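Side-chain contacts in ADP-ribosylating toxin CARDS (Mycoplasma pneumoniae, PDB 4TLV), which transfers the ADP-ribosyl group of NAD(+) to target proteins as the main virulence factor of the bacterium and causes vacuoles to form in mammalian cells: residues A[96-99]-A[100-103]; A[114-117]-A[118-122]; A[278-282]-A[283-287]; A[156-159]-A[160-163]; A[14-18]-A[19-23]. All blocks are in the same frame, centred on the assembly; numbering follows the deposited sequence.

Interaction 1. Residues A[96-99]-A[100-103]; sequences GENL and LDLM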
loop_
_atom_site.group_PDB
_atom_site.type_symbol
_atom_site.label_atom_id
_atom_site.label_comp_id
_atom_site.label_asym_id
_atom_site.label_seq_id
_atom_site.Cartn_x
_atom_site.Cartn_y
_atom_site.Cartn_z
ATOM N N GLY A 96 -13.075 -5.718 0.862
ATOM C CA GLY A 96 -13.776 -4.451 0.740
ATOM C C GLY A 96 -14.154 -4.133 -0.695
ATOM O O GLY A 96 -15.257 -3.670 -0.956
ATOM N N GLU A 97 -13.256 -4.390 -1.637
ATOM C CA GLU A 97 -13.560 -4.121 -3.043
ATOM C C GLU A 97 -14.715 -4.983 -3.563
ATOM O O GLU A 97 -15.519 -4.554 -4.401
ATOM C CB GLU A 97 -12.334 -4.359 -3.915
ATOM C CG GLU A 97 -11.196 -3.366 -3.659
ATOM C CD GLU A 97 -11.644 -1.930 -3.805
ATOM O OE1 GLU A 97 -11.999 -1.518 -4.942
ATOM O OE2 GLU A 97 -11.649 -1.208 -2.782
ATOM N N ASN A 98 -14.772 -6.218 -3.089
ATOM C CA ASN A 98 -15.844 -7.122 -3.465
ATOM C C ASN A 98 -17.179 -6.580 -2.943
ATOM O O ASN A 98 -18.184 -6.554 -3.668
ATOM C CB ASN A 98 -15.555 -8.553 -2.951
ATOM C CG ASN A 98 -16.550 -9.575 -3.475
ATOM O OD1 ASN A 98 -16.677 -9.769 -4.680
ATOM N ND2 ASN A 98 -17.276 -10.223 -2.562
ATOM N N LEU A 99 -17.178 -6.116 -1.702
ATOM C CA LEU A 99 -18.372 -5.518 -1.098
ATOM C C LEU A 99 -18.817 -4.247 -1.841
ATOM O O LEU A 99 -20.013 -4.024 -2.040
ATOM C CB LEU A 99 -18.154 -5.250 0.398
ATOM C CG LEU A 99 -17.998 -6.503 1.273
ATOM C CD1 LEU A 99 -17.817 -6.119 2.716
ATOM C CD2 LEU A 99 -19.194 -7.452 1.120
ATOM N N LEU A 100 -17.859 -3.436 -2.279
ATOM C CA LEU A 100 -18.184 -2.258 -3.081
ATOM C C LEU A 100 -18.890 -2.676 -4.374
ATOM O O LEU A 100 -19.936 -2.135 -4.725
ATOM C CB LEU A 100 -16.924 -1.455 -3.413
ATOM C CG LEU A 100 -17.205 -0.293 -4.374
ATOM C CD1 LEU A 100 -18.070 0.774 -3.712
ATOM C CD2 LEU A 100 -15.860 0.286 -4.860
ATOM N N ASP A 101 -18.297 -3.636 -5.076
ATOM C CA ASP A 101 -18.879 -4.206 -6.282
ATOM C C ASP A 101 -20.331 -4.641 -6.018
ATOM O O ASP A 101 -21.246 -4.191 -6.693
ATOM C CB ASP A 101 -18.021 -5.394 -6.717
ATOM C CG ASP A 101 -18.566 -6.121 -7.929
ATOM O OD1 ASP A 101 -19.258 -5.499 -8.763
ATOM O OD2 ASP A 101 -18.261 -7.329 -8.066
ATOM N N LEU A 102 -20.540 -5.497 -5.025
ATOM C CA LEU A 102 -21.891 -5.959 -4.717
ATOM C C LEU A 102 -22.850 -4.790 -4.434
ATOM O O LEU A 102 -23.984 -4.784 -4.915
ATOM C CB LEU A 102 -21.877 -6.956 -3.563
ATOM C CG LEU A 102 -21.109 -8.254 -3.866
ATOM C CD1 LEU A 102 -20.898 -9.027 -2.608
ATOM C CD2 LEU A 102 -21.836 -9.097 -4.914
ATOM N N MET A 103 -22.401 -3.809 -3.655
ATOM C CA MET A 103 -23.213 -2.631 -3.370
ATOM C C MET A 103 -23.563 -1.841 -4.631
ATOM O O MET A 103 -24.698 -1.397 -4.782
ATOM C CB MET A 103 -22.548 -1.730 -2.321
ATOM C CG MET A 103 -22.479 -2.384 -0.944
ATOM S SD MET A 103 -21.922 -1.241 0.331
ATOM C CE MET A 103 -20.458 -0.567 -0.445
HETATM O O HOH W 1 -16.083 -8.424 -7.024
#

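Interaction 2. Residues A[114-117]-A[118-122]; sequences DREM and AQMGI. With GOL (glycerol), chain J.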
loop_
_atom_site.group_PDB
_atom_site.type_symbol
_atom_site.label_atom_id
_atom_site.label_comp_id
_atom_site.label_asym_id
_atom_site.label_seq_id
_atom_site.Cartn_x
_atom_site.Cartn_y
_atom_site.Cartn_z
ATOM N N ASP A 114 -26.422 2.116 5.482
ATOM C CA ASP A 114 -26.765 2.211 4.067
ATOM C C ASP A 114 -25.523 2.289 3.187
ATOM O O ASP A 114 -24.409 2.299 3.690
ATOM C CB ASP A 114 -27.709 3.394 3.803
ATOM C CG ASP A 114 -27.111 4.758 4.201
ATOM O OD1 ASP A 114 -25.868 4.931 4.230
ATOM O OD2 ASP A 114 -27.908 5.689 4.464
ATOM N N ARG A 115 -25.720 2.356 1.877
ATOM C CA ARG A 115 -24.594 2.320 0.954
ATOM C C ARG A 115 -23.656 3.532 1.090
ATOM O O ARG A 115 -22.440 3.386 1.007
ATOM C CB ARG A 115 -25.058 2.167 -0.488
ATOM C CG ARG A 115 -23.886 2.052 -1.473
ATOM C CD ARG A 115 -24.352 1.711 -2.855
ATOM N NE ARG A 115 -24.960 2.850 -3.541
ATOM C CZ ARG A 115 -25.433 2.793 -4.781
ATOM N NH1 ARG A 115 -25.363 1.663 -5.468
ATOM N NH2 ARG A 115 -25.963 3.863 -5.347
ATOM N N GLU A 116 -24.220 4.718 1.291
ATOM C CA GLU A 116 -23.398 5.913 1.467
ATOM C C GLU A 116 -22.427 5.715 2.635
ATOM O O GLU A 116 -21.232 5.986 2.514
ATOM C CB GLU A 116 -24.267 7.161 1.682
ATOM C CG GLU A 116 -23.463 8.457 1.860
ATOM C CD GLU A 116 -24.337 9.689 2.134
ATOM O OE1 GLU A 116 -25.575 9.539 2.265
ATOM O OE2 GLU A 116 -23.780 10.810 2.219
ATOM N N MET A 117 -22.938 5.223 3.757
ATOM C CA MET A 117 -22.094 4.949 4.914
ATOM C C MET A 117 -21.051 3.868 4.628
ATOM O O MET A 117 -19.903 3.978 5.058
ATOM C CB MET A 117 -22.948 4.520 6.109
ATOM C CG MET A 117 -23.875 5.598 6.632
ATOM S SD MET A 117 -25.061 4.932 7.829
ATOM C CE MET A 117 -23.991 4.376 9.171
ATOM N N ALA A 118 -21.453 2.812 3.923
ATOM C CA ALA A 118 -20.519 1.732 3.618
ATOM C C ALA A 118 -19.384 2.250 2.739
ATOM O O ALA A 118 -18.225 1.859 2.905
ATOM C CB ALA A 118 -21.233 0.565 2.942
ATOM N N GLN A 119 -19.715 3.127 1.798
ATOM C CA GLN A 119 -18.700 3.696 0.916
ATOM C C GLN A 119 -17.712 4.609 1.659
ATOM O O GLN A 119 -16.538 4.710 1.279
ATOM C CB GLN A 119 -19.349 4.393 -0.295
ATOM C CG GLN A 119 -19.929 3.351 -1.263
ATOM C CD GLN A 119 -20.763 3.955 -2.365
ATOM O OE1 GLN A 119 -21.221 3.114 -3.280
ATOM N NE2 GLN A 119 -20.991 5.175 -2.399
ATOM N N MET A 120 -18.177 5.247 2.727
ATOM C CA MET A 120 -17.275 5.981 3.609
ATOM C C MET A 120 -16.315 5.014 4.288
ATOM O O MET A 120 -15.127 5.307 4.441
ATOM C CB MET A 120 -18.044 6.741 4.685
ATOM C CG MET A 120 -18.854 7.919 4.176
ATOM S SD MET A 120 -19.880 8.576 5.512
ATOM C CE MET A 120 -20.671 9.937 4.647
ATOM N N GLY A 121 -16.836 3.869 4.706
ATOM C CA GLY A 121 -16.009 2.820 5.289
ATOM C C GLY A 121 -14.968 2.295 4.302
ATOM O O GLY A 121 -13.792 2.117 4.655
ATOM N N ILE A 122 -15.400 2.035 3.071
ATOM C CA ILE A 122 -14.508 1.538 2.033
ATOM C C ILE A 122 -13.438 2.587 1.706
ATOM O O ILE A 122 -12.278 2.249 1.482
ATOM C CB ILE A 122 -15.280 1.122 0.739
ATOM C CG1 ILE A 122 -16.216 -0.073 1.005
ATOM C CG2 ILE A 122 -14.314 0.740 -0.384
ATOM C CD1 ILE A 122 -15.526 -1.258 1.561
HETATM C C1 GOL J . -25.445 6.534 -3.681
HETATM O O1 GOL J . -24.856 5.700 -2.705
HETATM C C2 GOL J . -24.397 7.447 -4.311
HETATM O O2 GOL J . -23.148 6.793 -4.367
HETATM C C3 GOL J . -24.820 7.796 -5.729
HETATM O O3 GOL J . -24.462 6.749 -6.604
#

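Interaction 3. Residues A[278-282]-A[283-287]; sequences YLRGI and KTQKT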
loop_
_atom_site.group_PDB
_atom_site.type_symbol
_atom_site.label_atom_id
_atom_site.label_comp_id
_atom_site.label_asym_id
_atom_site.label_seq_id
_atom_site.Cartn_x
_atom_site.Cartn_y
_atom_site.Cartn_z
ATOM N N TYR A 278 20.279 13.735 3.129
ATOM C CA TYR A 278 21.742 13.698 3.036
ATOM C C TYR A 278 22.281 12.291 3.222
ATOM O O TYR A 278 21.930 11.611 4.178
ATOM C CB TYR A 278 22.357 14.574 4.126
ATOM C CG TYR A 278 22.173 16.055 3.924
ATOM C CD1 TYR A 278 20.960 16.668 4.195
ATOM C CD2 TYR A 278 23.223 16.842 3.483
ATOM C CE1 TYR A 278 20.795 18.026 4.022
ATOM C CE2 TYR A 278 23.078 18.206 3.309
ATOM C CZ TYR A 278 21.859 18.791 3.574
ATOM O OH TYR A 278 21.715 20.139 3.399
ATOM N N LEU A 279 23.154 11.871 2.311
ATOM C CA LEU A 279 23.771 10.559 2.380
ATOM C C LEU A 279 25.292 10.683 2.446
ATOM O O LEU A 279 25.867 11.646 1.940
ATOM C CB LEU A 279 23.363 9.720 1.168
ATOM C CG LEU A 279 21.848 9.557 1.042
ATOM C CD1 LEU A 279 21.372 10.246 -0.210
ATOM C CD2 LEU A 279 21.430 8.098 1.064
ATOM N N ARG A 280 25.932 9.701 3.063
ATOM C CA ARG A 280 27.386 9.690 3.192
ATOM C C ARG A 280 27.945 8.351 2.716
ATOM O O ARG A 280 27.399 7.287 3.022
ATOM C CB ARG A 280 27.796 9.986 4.640
ATOM C CG ARG A 280 29.299 10.139 4.868
ATOM C CD ARG A 280 29.574 10.790 6.223
ATOM N NE ARG A 280 29.141 12.184 6.236
ATOM C CZ ARG A 280 28.940 12.906 7.335
ATOM N NH1 ARG A 280 29.130 12.366 8.537
ATOM N NH2 ARG A 280 28.549 14.169 7.227
ATOM N N GLY A 281 29.009 8.420 1.921
ATOM C CA GLY A 281 29.677 7.229 1.432
ATOM C C GLY A 281 30.465 6.628 2.569
ATOM O O GLY A 281 31.126 7.346 3.311
ATOM N N ILE A 282 30.384 5.310 2.704
ATOM C CA ILE A 282 30.936 4.607 3.857
ATOM C C ILE A 282 32.453 4.723 3.989
ATOM O O ILE A 282 32.974 4.924 5.087
ATOM C CB ILE A 282 30.536 3.127 3.833
ATOM C CG1 ILE A 282 29.053 3.009 4.166
ATOM C CG2 ILE A 282 31.354 2.334 4.836
ATOM C CD1 ILE A 282 28.668 3.849 5.355
ATOM N N LYS A 283 33.158 4.603 2.873
ATOM C CA LYS A 283 34.617 4.644 2.899
ATOM C C LYS A 283 35.163 6.051 2.640
ATOM O O LYS A 283 35.953 6.571 3.432
ATOM C CB LYS A 283 35.202 3.634 1.905
ATOM C CG LYS A 283 36.685 3.353 2.116
ATOM C CD LYS A 283 37.138 2.131 1.330
ATOM C CE LYS A 283 38.609 1.823 1.589
ATOM N NZ LYS A 283 39.096 0.669 0.776
ATOM N N THR A 284 34.729 6.666 1.543
ATOM C CA THR A 284 35.196 7.998 1.175
ATOM C C THR A 284 34.754 9.046 2.185
ATOM O O THR A 284 35.369 10.100 2.301
ATOM C CB THR A 284 34.650 8.431 -0.193
ATOM O OG1 THR A 284 33.239 8.670 -0.089
ATOM C CG2 THR A 284 34.914 7.369 -1.245
ATOM N N GLN A 285 33.665 8.765 2.891
ATOM C CA GLN A 285 33.080 9.717 3.832
ATOM C C GLN A 285 32.576 11.002 3.164
ATOM O O GLN A 285 32.324 12.003 3.831
ATOM C CB GLN A 285 34.061 10.041 4.962
ATOM C CG GLN A 285 34.252 8.893 5.946
ATOM C CD GLN A 285 32.985 8.581 6.730
ATOM O OE1 GLN A 285 32.538 9.536 7.543
ATOM N NE2 GLN A 285 32.411 7.497 6.600
ATOM N N LYS A 286 32.430 10.967 1.846
ATOM C CA LYS A 286 31.878 12.094 1.115
ATOM C C LYS A 286 30.377 12.185 1.361
ATOM O O LYS A 286 29.704 11.167 1.516
ATOM C CB LYS A 286 32.161 11.951 -0.380
ATOM C CG LYS A 286 33.634 12.130 -0.738
ATOM C CD LYS A 286 33.877 11.974 -2.227
ATOM C CE LYS A 286 35.352 12.162 -2.550
ATOM N NZ LYS A 286 35.618 12.146 -4.014
ATOM N N THR A 287 29.862 13.409 1.385
ATOM C CA THR A 287 28.459 13.641 1.713
ATOM C C THR A 287 27.716 14.224 0.526
ATOM O O THR A 287 28.238 15.093 -0.179
ATOM C CB THR A 287 28.325 14.569 2.940
ATOM O OG1 THR A 287 29.008 13.967 4.049
ATOM C CG2 THR A 287 26.844 14.787 3.314
#

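Interaction 4. Residues A[156-159]-A[160-163]; sequences PVEP and GHAH. With ACT (acetate ion), chain M.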
loop_
_atom_site.group_PDB
_atom_site.type_symbol
_atom_site.label_atom_id
_atom_site.label_comp_id
_atom_site.label_asym_id
_atom_site.label_seq_id
_atom_site.Cartn_x
_atom_site.Cartn_y
_atom_site.Cartn_z
ATOM N N PRO A 156 14.392 5.916 20.134
ATOM C CA PRO A 156 14.416 7.258 19.542
ATOM C C PRO A 156 15.527 7.404 18.498
ATOM O O PRO A 156 16.608 6.836 18.654
ATOM C CB PRO A 156 14.703 8.186 20.735
ATOM C CG PRO A 156 15.248 7.299 21.825
ATOM C CD PRO A 156 14.742 5.901 21.569
ATOM N N VAL A 157 15.261 8.194 17.468
ATOM C CA VAL A 157 16.269 8.565 16.479
ATOM C C VAL A 157 17.182 9.680 17.025
ATOM O O VAL A 157 16.701 10.680 17.542
ATOM C CB VAL A 157 15.591 9.032 15.181
ATOM C CG1 VAL A 157 16.632 9.493 14.145
ATOM C CG2 VAL A 157 14.715 7.890 14.604
ATOM N N GLU A 158 18.495 9.510 16.894
ATOM C CA GLU A 158 19.452 10.513 17.385
ATOM C C GLU A 158 19.127 11.046 18.796
ATOM O O GLU A 158 18.982 12.249 18.981
ATOM C CB GLU A 158 19.542 11.709 16.414
ATOM C CG GLU A 158 20.846 12.512 16.568
ATOM C CD GLU A 158 20.788 13.927 16.016
ATOM O OE1 GLU A 158 19.689 14.413 15.662
ATOM O OE2 GLU A 158 21.861 14.567 15.956
ATOM N N PRO A 159 19.022 10.160 19.796
ATOM C CA PRO A 159 18.579 10.621 21.122
ATOM C C PRO A 159 19.502 11.677 21.741
ATOM O O PRO A 159 20.710 11.677 21.501
ATOM C CB PRO A 159 18.622 9.340 21.963
ATOM C CG PRO A 159 19.626 8.494 21.295
ATOM C CD PRO A 159 19.419 8.747 19.817
ATOM N N GLY A 160 18.925 12.565 22.543
ATOM C CA GLY A 160 19.689 13.600 23.195
ATOM C C GLY A 160 19.919 14.793 22.282
ATOM O O GLY A 160 20.321 15.855 22.748
ATOM N N HIS A 161 19.672 14.628 20.982
ATOM C CA HIS A 161 19.978 15.699 20.029
ATOM C C HIS A 161 18.817 16.080 19.097
ATOM O O HIS A 161 18.593 17.257 18.825
ATOM C CB HIS A 161 21.205 15.327 19.196
ATOM C CG HIS A 161 22.431 15.050 20.015
ATOM N ND1 HIS A 161 23.195 16.051 20.571
ATOM C CD2 HIS A 161 23.021 13.882 20.368
ATOM C CE1 HIS A 161 24.206 15.513 21.236
ATOM N NE2 HIS A 161 24.126 14.201 21.122
ATOM N N ALA A 162 18.099 15.091 18.583
ATOM C CA ALA A 162 17.021 15.388 17.628
ATOM C C ALA A 162 15.992 16.303 18.270
ATOM O O ALA A 162 15.611 16.089 19.418
ATOM C CB ALA A 162 16.354 14.094 17.159
ATOM N N HIS A 163 15.524 17.311 17.538
ATOM C CA HIS A 163 14.432 18.130 18.055
ATOM C C HIS A 163 13.145 17.322 18.007
ATOM O O HIS A 163 13.042 16.347 17.259
ATOM C CB HIS A 163 14.291 19.446 17.286
ATOM C CG HIS A 163 13.606 19.306 15.959
ATOM N ND1 HIS A 163 14.260 18.877 14.822
ATOM C CD2 HIS A 163 12.329 19.562 15.584
ATOM C CE1 HIS A 163 13.412 18.868 13.806
ATOM N NE2 HIS A 163 12.234 19.277 14.243
HETATM C C ACT M . 16.998 16.717 14.014
HETATM O O ACT M . 15.971 16.205 13.504
HETATM O OXT ACT M . 16.824 17.705 14.766
HETATM C CH3 ACT M . 18.369 16.174 13.744
#

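Interaction 5. Residues A[14-18]-A[19-23]; sequences DLRSP and EEIFE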
loop_
_atom_site.group_PDB
_atom_site.type_symbol
_atom_site.label_atom_id
_atom_site.label_comp_id
_atom_site.label_asym_id
_atom_site.label_seq_id
_atom_site.Cartn_x
_atom_site.Cartn_y
_atom_site.Cartn_z
ATOM N N ASP A 14 2.976 -8.537 18.652
ATOM C CA ASP A 14 2.132 -8.816 19.798
ATOM C C ASP A 14 3.030 -8.761 21.032
ATOM O O ASP A 14 4.179 -9.164 20.971
ATOM C CB ASP A 14 1.522 -10.216 19.637
ATOM C CG ASP A 14 0.283 -10.422 20.472
ATOM O OD1 ASP A 14 0.385 -10.386 21.716
ATOM O OD2 ASP A 14 -0.799 -10.656 19.886
ATOM N N LEU A 15 2.516 -8.252 22.144
ATOM C CA LEU A 15 3.337 -8.138 23.349
ATOM C C LEU A 15 3.497 -9.474 24.084
ATOM O O LEU A 15 4.392 -9.628 24.911
ATOM C CB LEU A 15 2.795 -7.044 24.277
ATOM C CG LEU A 15 3.334 -5.647 23.923
ATOM C CD1 LEU A 15 2.852 -5.198 22.564
ATOM C CD2 LEU A 15 2.973 -4.614 24.986
ATOM N N ARG A 16 2.650 -10.449 23.766
ATOM C CA ARG A 16 2.781 -11.772 24.373
ATOM C C ARG A 16 4.051 -12.469 23.887
ATOM O O ARG A 16 4.418 -12.372 22.715
ATOM C CB ARG A 16 1.559 -12.630 24.078
ATOM C CG ARG A 16 0.266 -12.054 24.620
ATOM C CD ARG A 16 -0.902 -12.970 24.317
ATOM N NE ARG A 16 -2.177 -12.325 24.616
ATOM C CZ ARG A 16 -2.823 -12.451 25.770
ATOM N NH1 ARG A 16 -2.316 -13.211 26.734
ATOM N NH2 ARG A 16 -3.980 -11.825 25.959
ATOM N N SER A 17 4.711 -13.179 24.796
ATOM C CA SER A 17 5.996 -13.822 24.526
ATOM C C SER A 17 5.870 -15.108 23.714
ATOM O O SER A 17 4.814 -15.729 23.673
ATOM C CB SER A 17 6.695 -14.143 25.853
ATOM O OG SER A 17 5.965 -15.138 26.545
ATOM N N PRO A 18 6.957 -15.506 23.054
ATOM C CA PRO A 18 6.884 -16.738 22.262
ATOM C C PRO A 18 6.516 -17.954 23.105
ATOM O O PRO A 18 5.873 -18.883 22.603
ATOM C CB PRO A 18 8.295 -16.857 21.685
ATOM C CG PRO A 18 8.753 -15.444 21.564
ATOM C CD PRO A 18 8.195 -14.758 22.792
ATOM N N GLU A 19 6.892 -17.951 24.381
ATOM C CA GLU A 19 6.546 -19.087 25.218
ATOM C C GLU A 19 5.037 -19.315 25.162
ATOM O O GLU A 19 4.575 -20.451 25.038
ATOM C CB GLU A 19 7.006 -18.880 26.664
ATOM C CG GLU A 19 6.666 -20.060 27.571
ATOM C CD GLU A 19 6.847 -19.739 29.046
ATOM O OE1 GLU A 19 7.460 -18.693 29.357
ATOM O OE2 GLU A 19 6.371 -20.529 29.892
ATOM N N GLU A 20 4.263 -18.238 25.238
ATOM C CA GLU A 20 2.807 -18.368 25.181
ATOM C C GLU A 20 2.279 -18.633 23.761
ATOM O O GLU A 20 1.495 -19.555 23.536
ATOM C CB GLU A 20 2.140 -17.114 25.731
ATOM C CG GLU A 20 0.628 -17.245 25.833
ATOM C CD GLU A 20 -0.042 -15.952 26.283
ATOM O OE1 GLU A 20 0.654 -15.055 26.823
ATOM O OE2 GLU A 20 -1.271 -15.838 26.097
ATOM N N ILE A 21 2.696 -17.802 22.814
ATOM C CA ILE A 21 2.194 -17.879 21.440
ATOM C C ILE A 21 2.583 -19.181 20.739
ATOM O O ILE A 21 1.765 -19.783 20.046
ATOM C CB ILE A 21 2.696 -16.685 20.600
ATOM C CG1 ILE A 21 2.273 -15.350 21.241
ATOM C CG2 ILE A 21 2.219 -16.805 19.133
ATOM C CD1 ILE A 21 0.768 -15.222 21.488
ATOM N N PHE A 22 3.836 -19.605 20.904
ATOM C CA PHE A 22 4.325 -20.834 20.276
ATOM C C PHE A 22 3.517 -22.038 20.742
ATOM O O PHE A 22 3.413 -23.031 20.035
ATOM C CB PHE A 22 5.821 -21.077 20.552
ATOM C CG PHE A 22 6.759 -20.228 19.714
ATOM C CD1 PHE A 22 6.274 -19.264 18.838
ATOM C CD2 PHE A 22 8.138 -20.397 19.817
ATOM C CE1 PHE A 22 7.154 -18.486 18.059
ATOM C CE2 PHE A 22 9.018 -19.633 19.069
ATOM C CZ PHE A 22 8.531 -18.671 18.180
ATOM N N GLU A 23 2.934 -21.930 21.931
ATOM C CA GLU A 23 2.163 -23.026 22.500
ATOM C C GLU A 23 0.661 -22.929 22.213
ATOM O O GLU A 23 0.003 -23.943 21.992
ATOM C CB GLU A 23 2.389 -23.107 24.012
ATOM C CG GLU A 23 1.348 -23.968 24.708
ATOM C CD GLU A 23 1.866 -24.609 25.971
ATOM O OE1 GLU A 23 2.601 -23.934 26.724
ATOM O OE2 GLU A 23 1.534 -25.793 26.207
HETATM O O HOH W 2 3.254 -13.814 27.261
#

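Interaction 1. Residues A[96-99]-A[100-103]
Leu102 N donates to Asn98 O at 2.9 Å, one of four consecutive i to i+4 bonds that make 96-103 a regular alpha-helical run; Leu100 on Gly96, Asp101 on Glu97 and Met103 on Leu99 complete the set. On this frame the polar side chains add a water bridge. A single water gives one hydrogen to Asn98 OD1, 2.8 Å away, and another to Asp101 OD2 at 2.7 Å, so an amide oxygen and a carboxylate oxygen that stand 4.5 Å apart are joined without touching. Both side chains carry CG anti to the backbone N (chi1 -172° in Asn98, 177° in Asp101), which brings both polar ends to the one water. The second carboxylate oxygen, Asp101 OD1, is held by Ser529 in the D3 domain and by Gln105, one turn on. Glu97 likewise looks outside the run, making salt bridges to Arg93 and Arg126.

Van der Waals contact is lighter. Leu99 CD2 and Leu102 CD1 are the apolar pair, at 4.4 Å, and Leu102 crosses Asn98 obliquely, CD1 lying 3.8 Å from ND2. The first torsion of Met103 lays CG 3.2 Å from Leu99 O; the bend at chi3 then brings CE to 3.8 Å from that oxygen. These residues face different neighbours: Leu99 packs on Phe35 and Phe36 of helix 35-40, Leu100 and Met103 on helix 115-126, and Leu102 and Met103 on strand 108-110.

Interaction 2. Residues A[114-117]-A[118-122]
Arg115 and Gln119, one helical turn apart, run side by side and point the same way, their guanidinium and amide planes only 14° from parallel. The arginine's CB lies 4.2 Å from O1 of a bound glycerol. A trans first torsion (chi1 -177°) lays the chain along its partner: CG comes to 3.4 Å from Gln119 OE1, and CD remains beside the same oxygen at 3.5 Å. A bend at chi3 then turns the head, and NE donates to glycerol O1 over 3.0 Å, the acceptor lying at the guanidinium edge. NH2 passes glycerol C1, also near the plane, whereas NH1 reaches the carbonyl of Met103. Gln119 meets the glycerol through a weak bond from NE2 to O2 at 3.3 Å; its OE1 accepts from Arg104.

At the start of helix 115-126, Asp114 is the N-cap: its OD1 takes the N-H of Met117 at 3.0 Å, nearly straight at 168°.

Arg115 and Gln119 thus meet through a solvent molecule, probably from the crystallisation liquor, which Arg104 and the carboxylate of Glu522 hold too. The neighbouring charges of Arg104 and Arg115 are probably eased by the acceptor oxygens, Gln119 OE1 and the carbonyl of Met103.

Interaction 3. Residues A[278-282]-A[283-287]
Arg280 grips the hydroxyl of Thr287 side-on, with two nitrogens on one oxygen: NE to OG1 is 2.8 Å and the more bent NH2 bond to OG1 is 3.2 Å. OG1 lies within 9° of the guanidinium plane, at its edge. A bend at chi3 swings the arginine head across to the threonine. Its CD also passes 3.5 Å from Gln285 OE1.

The next shell is the turn that brings these residues together. Arg280 and Thr287 form an antiparallel non-hydrogen-bonded pair, followed by the bond from Gly281 N to Lys286 O at 2.9 Å. Gln285 folds its amide back over the turn, bent at chi2, and NE2 donates to Ile282 O at 3.0 Å from above the carbonyl plane. Thr284 OG1 accepts from Lys286 N in an ST turn, and Glu416 binds that same hydroxyl as well as the N-H of Lys283, fixing the turn from outside.

The whole is a beta-hairpin in the D2 beta-trefoil. Strand 278-281 pairs on one flank with strand 287-293 and on the other with strand 415-421, while Leu279 packs inward on Leu290, Leu301, Leu418 and Ile420.

Interaction 4. Residues A[156-159]-A[160-163]
Glu158 O accepts two backbone bonds, a strong one from Ala162 N at 3.0 Å and a longer one from His161 N at 3.2 Å. The second closes a type II beta turn over 158-161, in the loop between strands 146-156 and 168-181 of the mART domain; the first adds an i to i+4 closure. The Ala162 bond is nearly straight at 166°; the His161 donor is tilted 23° from the carbonyl plane. Pro159 and Gly160 are the corners that reverse the chain, and a left-handed Glu158 leads into them. At Gly160 a CB would be jammed against Pro159 O.

Beyond the turn, an acetate ion, probably from the crystallisation liquor, is held through OXT by His163. The ring's CG lies between the backbone N and the carbonyl carbon (chi1 78°), folding it back so that ND1, at 2.8 Å, and the backbone N meet the same oxygen, which lies at the imidazole edge. Ala429 N also binds the acetate, and NE2 is bonded to Glu273 of the KELED motif.

The Glu158 side chain runs extended past His161 CB, crossing that residue at about a right angle. Its OE2 and the carboxylate of Asp423, like charges, lie close, which could favour a proton on one of them. Val157 and Ala162 lie on Ala429, so the loop rests against D2. Ala162 CB sits 3.5 Å from Val157 O, and Glu158 OE2 touches His161 CB at 3.4 Å.

Interaction 5. Residues A[14-18]-A[19-23]
Pro18 CB sits over the centre of one face of the Phe22 ring, 3.8 Å from the centroid and 8° off the normal, a clean CH-pi contact between residues four apart. The ring owes this place to its first torsion, CG anti to the carbonyl carbon (chi1 -77°), which lays it back along the helix. The guanidinium of Arg16 and the carboxylate of Glu20 form a salt bridge with their planes turned 85° against each other. NH1 carries it through two weak bonds: that to OE2 is short, at 2.9 Å, but poorly aligned, while that to OE1, at the guanidinium edge, is straighter but long, at 3.5 Å. No paired, parallel fork forms between the two groups.

These contacts gather at the start of helix 18-24, where Ser17 is the N-cap residue. Its carbonyl accepts from Ile21 N at 3.1 Å and weakly from Glu20 N, and Pro18 O takes the N-H of Phe22 at 2.7 Å. A water links Ser17 N to Glu20 OE1, giving that oxygen a second partner beside the arginine.

Ahead of the cap, Asp14 OD1 accepts from Arg16 N in an Asx turn, though the exact place of that oxygen is doubtful. Ile21 CD1 packs on Arg16 CB at 3.7 Å. Outside these segments, Pro18 meets Tyr79 and Tyr81 of strand 76-84, and Phe22 lies on Val146 and Ala149 of strand 146-156.

How the interactions relate
From the N terminus the five contacts follow in series, none nesting or crossing. Interaction 5 joins strand 9-14, outermost in its sheet, to helix 18-24. Interactions 1 and 2 then lie in consecutive helices, their centres about 10 Å apart, and touch directly: a probable hydrogen bond from Arg115 NH1 to Met103 O, 3.2 Å, and side-chain packing set helices 92-104 and 115-126 side by side. Interaction 4 closes a turn between strands 146-156 and 168-181, in a loop that rests against D2. Interaction 3 closes the hairpin 278-287 of D2, its nearest atoms about 11 Å from interaction 4, while the helix pair lies on the far side of the chain's centre from it.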